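Local coordinates for hypothetical protein Atu2327 (Agrobacterium tumefaciens, PDB 2O8I) that is of unknown function but belongs to the OHCU decarboxylase family, so it probably acts in the breakdown of uric acid to allantoin, at residues 12-16 and 44-48; 20-24 and 51-55. The contacts are given in a common frame with arbitrary orientation. Residues are numbered along the deposited sequence.

Contact 1. Residues 12-16 and 44-48; sequences GGVFE and LCAQF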
loop_
_atom_site.group_PDB
_atom_site.type_symbol
_atom_site.label_atom_id
_atom_site.label_comp_id
_atom_site.label_asym_id
_atom_site.label_seq_id
_atom_site.Cartn_x
_atom_site.Cartn_y
_atom_site.Cartn_z
ATOM N N GLY A 12 11.448 -5.925 -4.657
ATOM C CA GLY A 12 10.266 -6.558 -5.229
ATOM C C GLY A 12 8.985 -5.720 -5.227
ATOM O O GLY A 12 8.178 -5.864 -6.141
ATOM N N GLY A 13 8.805 -4.856 -4.205
ATOM C CA GLY A 13 7.628 -4.020 -4.061
ATOM C C GLY A 13 7.725 -2.641 -4.699
ATOM O O GLY A 13 6.774 -1.863 -4.641
ATOM N N VAL A 14 8.860 -2.285 -5.271
ATOM C CA VAL A 14 9.015 -0.917 -5.756
ATOM C C VAL A 14 8.017 -0.680 -6.906
ATOM O O VAL A 14 7.460 0.408 -7.070
ATOM C CB VAL A 14 10.510 -0.628 -6.182
ATOM C CG1 VAL A 14 10.634 0.638 -7.031
ATOM C CG2 VAL A 14 11.402 -0.554 -4.955
ATOM N N PHE A 15 7.840 -1.696 -7.726
ATOM C CA PHE A 15 6.719 -1.777 -8.625
ATOM C C PHE A 15 5.790 -2.694 -7.862
ATOM O O PHE A 15 6.068 -3.870 -7.647
ATOM C CB PHE A 15 7.139 -2.364 -9.996
ATOM C CG PHE A 15 7.970 -1.420 -10.818
ATOM C CD1 PHE A 15 9.305 -1.210 -10.530
ATOM C CD2 PHE A 15 7.417 -0.699 -11.828
ATOM C CE1 PHE A 15 10.104 -0.298 -11.278
ATOM C CE2 PHE A 15 8.178 0.211 -12.575
ATOM C CZ PHE A 15 9.535 0.398 -12.290
ATOM N N GLU A 16 4.689 -2.121 -7.424
ATOM C CA GLU A 16 3.797 -2.755 -6.515
ATOM C C GLU A 16 3.364 -4.142 -6.989
ATOM O O GLU A 16 3.042 -4.307 -8.146
ATOM C CB GLU A 16 2.600 -1.836 -6.311
ATOM C CG GLU A 16 1.837 -2.213 -5.096
ATOM C CD GLU A 16 2.271 -1.427 -3.897
ATOM O OE1 GLU A 16 2.972 -0.429 -4.052
ATOM O OE2 GLU A 16 1.877 -1.775 -2.802
ATOM N N LEU A 44 15.675 -1.279 -12.579
ATOM C CA LEU A 44 14.275 -1.688 -12.494
ATOM C C LEU A 44 13.425 -1.157 -13.667
ATOM O O LEU A 44 12.672 -1.942 -14.283
ATOM C CB LEU A 44 13.680 -1.316 -11.132
ATOM C CG LEU A 44 14.357 -1.972 -9.915
ATOM C CD1 LEU A 44 13.626 -1.574 -8.635
ATOM C CD2 LEU A 44 14.458 -3.527 -10.011
ATOM N N CYS A 45 13.559 0.131 -14.012
ATOM C CA CYS A 45 12.873 0.661 -15.195
ATOM C C CYS A 45 13.235 -0.110 -16.455
ATOM O O CYS A 45 12.360 -0.389 -17.293
ATOM C CB CYS A 45 13.120 2.152 -15.382
ATOM S SG CYS A 45 12.312 3.078 -14.074
ATOM N N ALA A 46 14.510 -0.469 -16.593
ATOM C CA ALA A 46 14.943 -1.241 -17.735
ATOM C C ALA A 46 14.103 -2.494 -17.903
ATOM O O ALA A 46 13.643 -2.776 -19.010
ATOM C CB ALA A 46 16.424 -1.583 -17.660
ATOM N N GLN A 47 13.880 -3.243 -16.831
ATOM C CA GLN A 47 13.027 -4.417 -16.948
ATOM C C GLN A 47 11.559 -4.057 -17.213
ATOM O O GLN A 47 10.839 -4.811 -17.889
ATOM C CB GLN A 47 13.108 -5.291 -15.709
ATOM C CG GLN A 47 14.457 -5.798 -15.363
ATOM C CD GLN A 47 15.124 -6.533 -16.513
ATOM O OE1 GLN A 47 16.303 -6.342 -16.748
ATOM N NE2 GLN A 47 14.370 -7.373 -17.229
ATOM N N PHE A 48 11.100 -2.941 -16.661
ATOM C CA PHE A 48 9.711 -2.556 -16.816
ATOM C C PHE A 48 9.483 -2.186 -18.267
ATOM O O PHE A 48 8.416 -2.451 -18.834
ATOM C CB PHE A 48 9.429 -1.346 -15.927
ATOM C CG PHE A 48 8.037 -0.783 -16.041
ATOM C CD1 PHE A 48 6.920 -1.591 -15.903
ATOM C CD2 PHE A 48 7.850 0.580 -16.231
ATOM C CE1 PHE A 48 5.636 -1.045 -15.964
ATOM C CE2 PHE A 48 6.569 1.138 -16.295
ATOM C CZ PHE A 48 5.463 0.329 -16.161
#
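F15 carries this contact. It gives up 96 Å² to the helical segment, far more than any other residue here, and it does so by swinging its ring out from the 12-16 loop onto the side of 44-48. The facing surface comes mainly from L44 and F48, one helical turn apart and linked by the helical hydrogen bond from F48 N to L44 O (3.0 Å). The F15 ring reaches both: its CE1 lies 3.7 Å from L44 CB, and its CE2 is 3.6 Å from F48 CG, over one face of the F48 ring. The two phenyl planes are inclined at 43° with centroids 5.0 Å apart, an oblique pairing that is neither a stack nor a T. At the ring edge, F15 CZ meets C45 SG at 4.3 Å. Everything that touches is buried, and no hydrogen bond crosses between the segments, so apolar packing alone joins them. In this all-helical fold the loop between helix 4-11 and helix 19-27 thus sends an aromatic residue into the interior, where F15 also touches I21 of helix 19-27, V59 of helix 53-62, and V150 and A154 of helix 139-161. V14 extends the apolar patch along L44, with V14 CG1 4.1 Å from L44 CD1. The backbone of the loop stays well back from the helix: the nearest CA atoms, those of F15 and L44, are 8.5 Å apart, a gap filled by side chains. Beyond F15 the loop turns away, and E16 forms a salt bridge with R157 and packs on I72 of the second subunit.

Contact 2. Residues 20-24 and 51-55; sequences FIAER and ASEAE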
loop_
_atom_site.group_PDB
_atom_site.type_symbol
_atom_site.label_atom_id
_atom_site.label_comp_id
_atom_site.label_asym_id
_atom_site.label_seq_id
_atom_site.Cartn_x
_atom_site.Cartn_y
_atom_site.Cartn_z
ATOM N N PHE A 20 8.487 -9.860 -10.202
ATOM C CA PHE A 20 9.186 -10.293 -11.440
ATOM C C PHE A 20 10.111 -9.205 -11.987
ATOM O O PHE A 20 11.163 -9.525 -12.571
ATOM C CB PHE A 20 8.216 -10.788 -12.518
ATOM C CG PHE A 20 7.547 -9.679 -13.294
ATOM C CD1 PHE A 20 6.381 -9.061 -12.808
ATOM C CD2 PHE A 20 8.079 -9.237 -14.488
ATOM C CE1 PHE A 20 5.760 -7.996 -13.534
ATOM C CE2 PHE A 20 7.485 -8.184 -15.198
ATOM C CZ PHE A 20 6.336 -7.560 -14.724
ATOM N N ILE A 21 9.740 -7.929 -11.814
ATOM C CA ILE A 21 10.620 -6.803 -12.207
ATOM C C ILE A 21 11.982 -6.958 -11.525
ATOM O O ILE A 21 13.031 -6.856 -12.187
ATOM C CB ILE A 21 10.015 -5.415 -11.887
ATOM C CG1 ILE A 21 8.735 -5.183 -12.682
ATOM C CG2 ILE A 21 10.974 -4.290 -12.224
ATOM C CD1 ILE A 21 8.977 -4.958 -14.153
ATOM N N ALA A 22 11.957 -7.268 -10.220
ATOM C CA ALA A 22 13.164 -7.350 -9.410
ATOM C C ALA A 22 13.914 -8.635 -9.699
ATOM O O ALA A 22 15.135 -8.602 -9.702
ATOM C CB ALA A 22 12.837 -7.226 -7.928
ATOM N N GLU A 23 13.206 -9.751 -9.922
ATOM C CA GLU A 23 13.826 -11.040 -10.304
ATOM C C GLU A 23 14.661 -10.866 -11.583
ATOM O O GLU A 23 15.849 -11.210 -11.623
ATOM C CB GLU A 23 12.778 -12.100 -10.635
ATOM C CG GLU A 23 11.707 -12.372 -9.620
ATOM C CD GLU A 23 12.082 -13.512 -8.721
ATOM O OE1 GLU A 23 13.122 -14.186 -9.021
ATOM O OE2 GLU A 23 11.355 -13.739 -7.704
ATOM N N ARG A 24 14.050 -10.329 -12.632
ATOM C CA ARG A 24 14.757 -10.153 -13.886
ATOM C C ARG A 24 15.892 -9.182 -13.749
ATOM O O ARG A 24 16.972 -9.420 -14.312
ATOM C CB ARG A 24 13.831 -9.664 -14.971
ATOM C CG ARG A 24 12.781 -10.672 -15.309
ATOM C CD ARG A 24 11.921 -10.155 -16.435
ATOM N NE ARG A 24 10.812 -11.075 -16.591
ATOM C CZ ARG A 24 9.707 -10.801 -17.270
ATOM N NH1 ARG A 24 9.556 -9.601 -17.834
ATOM N NH2 ARG A 24 8.748 -11.731 -17.349
ATOM N N ALA A 51 9.408 -5.472 -20.635
ATOM C CA ALA A 51 8.369 -6.440 -20.306
ATOM C C ALA A 51 7.306 -6.381 -21.396
ATOM O O ALA A 51 7.227 -5.392 -22.110
ATOM C CB ALA A 51 7.772 -6.087 -18.963
ATOM N N SER A 52 6.498 -7.425 -21.538
ATOM C CA SER A 52 5.511 -7.473 -22.615
ATOM C C SER A 52 4.494 -6.369 -22.330
ATOM O O SER A 52 4.444 -5.875 -21.198
ATOM C CB SER A 52 4.852 -8.864 -22.671
ATOM O OG SER A 52 4.078 -9.149 -21.500
ATOM N N GLU A 53 3.702 -5.951 -23.326
ATOM C CA GLU A 53 2.597 -5.007 -23.017
ATOM C C GLU A 53 1.586 -5.589 -22.006
ATOM O O GLU A 53 1.115 -4.860 -21.138
ATOM C CB GLU A 53 1.892 -4.440 -24.273
ATOM C CG GLU A 53 2.707 -3.409 -25.155
ATOM C CD GLU A 53 3.407 -2.269 -24.361
ATOM O OE1 GLU A 53 2.977 -1.089 -24.428
ATOM O OE2 GLU A 53 4.413 -2.561 -23.684
ATOM N N ALA A 54 1.274 -6.887 -22.089
ATOM C CA ALA A 54 0.427 -7.526 -21.065
ATOM C C ALA A 54 1.021 -7.344 -19.658
ATOM O O ALA A 54 0.303 -7.020 -18.714
ATOM C CB ALA A 54 0.216 -9.026 -21.358
ATOM N N GLU A 55 2.333 -7.562 -19.537
ATOM C CA GLU A 55 2.993 -7.491 -18.237
ATOM C C GLU A 55 2.955 -6.075 -17.676
ATOM O O GLU A 55 2.606 -5.888 -16.506
ATOM C CB GLU A 55 4.424 -8.051 -18.304
ATOM C CG GLU A 55 4.487 -9.584 -18.504
ATOM C CD GLU A 55 5.917 -10.092 -18.804
ATOM O OE1 GLU A 55 6.732 -9.310 -19.385
ATOM O OE2 GLU A 55 6.222 -11.269 -18.455
#
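R24 and E55 meet end to end in a two-pronged salt bridge: R24 NH2 donates to E55 OE2 at 2.8 Å and R24 NH1 to E55 OE1 at 3.2 Å, both nearly straight. The carboxylate comes up to the edge of the guanidinium, near its plane, so the two planar groups can pair through both nitrogens at once. R24 reaches this far because chi2 and chi3 are both t, stretching the chain out from helix 19-27. E55 has a second task. Its OE1 also accepts from S52 N at 2.9 Å, while S52 OG accepts from E55 N at 3.1 Å. This reciprocal pair is a capping box, with S52 as the N-cap of helix 53-62. One glutamate side chain therefore takes part both in starting its own helix and in holding a neighbouring one. Under the polar pair lies a smaller apolar layer. The F20 ring, one turn before R24 on the same helix, points CZ at E55 CB (4.1 Å) and CE2 at A51 CB (4.3 Å), the A51 methyl lying near the plane of the ring at its edge. That methyl is also 4.1 Å from R24 NH1, so A51 is touched by both residues of the helix. F20 continues onto V59, a turn beyond E55 on helix 53-62, and R24 packs against Q47 of helix 37-50. With OE1 shared between S52 N and R24 NH1, the carboxylate is fixed from two directions, and the negative charge of E55 near the start of helix 53-62 is paired with the arginine of helix 19-27.

In the fold
From the N terminus, the chain leaves helix 4-11 through the 12-16 loop, runs along helix 19-27 past 20-24, and reaches 44-48 on helix 37-50, where contact 1 closes the first loop. Contact 2 closes only afterwards, when 51-55 leads into helix 53-62. The segments alternate, so the two closures cross rather than nest. Their centres are 8 Å apart, and they touch directly: I21 of 20-24 packs on L44, Q47 and F48, and Q47 also lies against R24. Helix 19-27 of contact 2 thus packs directly on the helix that forms one side of contact 1. Together they tie the loop after helix 4-11 to three successive helices, 19-27, 37-50 and 53-62, of the same chain.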